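Local coordinates for protein acid phosphatase (Bacillus anthracis, PDB 2I33) that probably hydrolyses phosphate monoesters at acidic pH as a magnesium-bound class C acid phosphatase of the HAD superfamily, at residues V63-L66 with D67-L71. Numbering follows the deposited sequence.
With MG (magnesium ion), chain C.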
loop_
_atom_site.group_PDB
_atom_site.type_symbol
_atom_site.label_atom_id
_atom_site.label_comp_id
_atom_site.label_asym_id
_atom_site.label_seq_id
_atom_site.Cartn_x
_atom_site.Cartn_y
_atom_site.Cartn_z
ATOM N N VAL A 63 -17.368 7.635 5.186
ATOM C CA VAL A 63 -16.466 8.743 5.330
ATOM C C VAL A 63 -15.209 8.432 4.557
ATOM O O VAL A 63 -14.700 7.337 4.667
ATOM C CB VAL A 63 -16.102 8.932 6.798
ATOM C CG1 VAL A 63 -14.849 9.801 6.944
ATOM C CG2 VAL A 63 -17.292 9.501 7.542
ATOM N N LEU A 64 -14.750 9.400 3.790
ATOM C CA LEU A 64 -13.495 9.295 3.092
ATOM C C LEU A 64 -12.641 10.514 3.287
ATOM O O LEU A 64 -13.108 11.648 3.275
ATOM C CB LEU A 64 -13.703 9.138 1.598
ATOM C CG LEU A 64 -14.699 8.071 1.164
ATOM C CD1 LEU A 64 -16.083 8.671 0.912
ATOM C CD2 LEU A 64 -14.193 7.382 -0.071
ATOM N N ASP A 65 -11.344 10.275 3.424
ATOM C CA ASP A 65 -10.377 11.305 3.262
ATOM C C ASP A 65 -10.362 11.692 1.773
ATOM O O ASP A 65 -10.864 10.943 0.942
ATOM C CB ASP A 65 -9.035 10.697 3.692
ATOM C CG ASP A 65 -7.904 11.567 3.442
ATOM O OD1 ASP A 65 -7.949 12.741 3.870
ATOM O OD2 ASP A 65 -6.968 11.053 2.760
ATOM N N LEU A 66 -9.747 12.834 1.439
ATOM C CA LEU A 66 -9.659 13.246 0.040
ATOM C C LEU A 66 -8.292 12.980 -0.522
ATOM O O LEU A 66 -8.154 12.171 -1.406
ATOM C CB LEU A 66 -10.039 14.701 -0.179
ATOM C CG LEU A 66 -11.554 14.974 -0.084
ATOM C CD1 LEU A 66 -11.842 16.415 -0.195
ATOM C CD2 LEU A 66 -12.296 14.226 -1.189
ATOM N N ASP A 67 -7.286 13.652 0.010
ATOM C CA ASP A 67 -5.962 13.626 -0.616
ATOM C C ASP A 67 -5.333 12.256 -0.396
ATOM O O ASP A 67 -5.162 11.779 0.725
ATOM C CB ASP A 67 -5.086 14.760 -0.083
ATOM C CG ASP A 67 -5.675 16.127 -0.394
ATOM O OD1 ASP A 67 -6.070 16.340 -1.547
ATOM O OD2 ASP A 67 -5.795 16.975 0.537
ATOM N N GLU A 68 -4.960 11.647 -1.502
ATOM C CA GLU A 68 -4.375 10.307 -1.509
ATOM C C GLU A 68 -5.372 9.201 -1.097
ATOM O O GLU A 68 -4.970 8.064 -0.826
ATOM C CB GLU A 68 -3.079 10.252 -0.734
ATOM C CG GLU A 68 -1.878 10.816 -1.520
ATOM C CD GLU A 68 -2.104 12.148 -2.198
ATOM O OE1 GLU A 68 -2.041 13.195 -1.518
ATOM O OE2 GLU A 68 -2.301 12.122 -3.443
ATOM N N THR A 69 -6.652 9.527 -1.137
ATOM C CA THR A 69 -7.696 8.553 -0.970
ATOM C C THR A 69 -8.653 8.609 -2.150
ATOM O O THR A 69 -8.896 7.589 -2.796
ATOM C CB THR A 69 -8.440 8.788 0.356
ATOM O OG1 THR A 69 -7.514 8.606 1.433
ATOM C CG2 THR A 69 -9.566 7.841 0.468
ATOM N N VAL A 70 -9.152 9.814 -2.458
ATOM C CA VAL A 70 -10.010 10.087 -3.611
ATOM C C VAL A 70 -9.234 10.882 -4.668
ATOM O O VAL A 70 -9.324 10.590 -5.840
ATOM C CB VAL A 70 -11.284 10.852 -3.229
ATOM C CG1 VAL A 70 -12.093 11.181 -4.436
ATOM C CG2 VAL A 70 -12.103 10.038 -2.208
ATOM N N LEU A 71 -8.507 11.901 -4.239
ATOM C CA LEU A 71 -7.779 12.781 -5.163
ATOM C C LEU A 71 -6.285 12.552 -5.105
ATOM O O LEU A 71 -5.681 12.475 -4.036
ATOM C CB LEU A 71 -8.073 14.254 -4.817
ATOM C CG LEU A 71 -9.540 14.699 -4.984
ATOM C CD1 LEU A 71 -9.728 16.138 -4.491
ATOM C CD2 LEU A 71 -10.046 14.523 -6.382
HETATM MG MG MG C . -4.988 11.705 2.863
HETATM O O HOH W 1 -7.636 15.339 2.292
HETATM O O HOH W 2 -5.325 13.850 3.203
HETATM O O HOH W 3 -5.135 11.470 4.966
HETATM O O HOH W 4 -3.176 12.010 2.844
#
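Asp-65 and Thr-69 meet where the chain leaves strand 59-64 and turns beside a magnesium ion. The Asp-65 side chain starts from CB, which lies 3.4 Å from Thr-69 OG1; with CG opposite the backbone N (chi1 173°), the carboxylate is carried to the metal. CG itself lies 3.0 Å from the magnesium. OD2 is bound to the magnesium at 2.1 Å and also accepts a 2.8 Å hydrogen bond from Thr-69 OG1 on its anti lone pair. OD1 turns to other partners: it receives hydrogen bonds from water 2, itself a metal ligand, and from water 1, and forms a salt bridge with Lys-161. Two partners grip OD2 and three grip OD1, which should hold the group in a fixed rotation.

The backbone O of Asp-67 is a second ligand, also 2.1 Å from the magnesium; Asp-180 and waters 2, 3 and 4 complete the shell. Water 1 bridges Asp-65 OD1 to the N and OD2 of Asp-67, while OD1 of Asp-67 pairs with Asn-73 and Arg-126.

The carbonyl of Leu-66 gathers the turn. Its O accepts from the N of Thr-69, Val-70 and Leu-71; the bond from Val-70 N is 2.8 Å long with its donor tilted 18° from the carbonyl plane, whereas the other two donors sit well above that plane. Apolar contacts join the strand end to the turn: Val-70 CG2 lies 4.0 Å from Leu-64 CD2, the side chains crossing at about a right angle, and Leu-66 CD2 approaches Val-70 CB.

Asp-65, Asp-67 and Thr-69 match the DxDx(T/V) pattern at the C-terminal end of a central strand in a parallel sheet, consistent with the magnesium-binding active site of HAD-superfamily phosphatases.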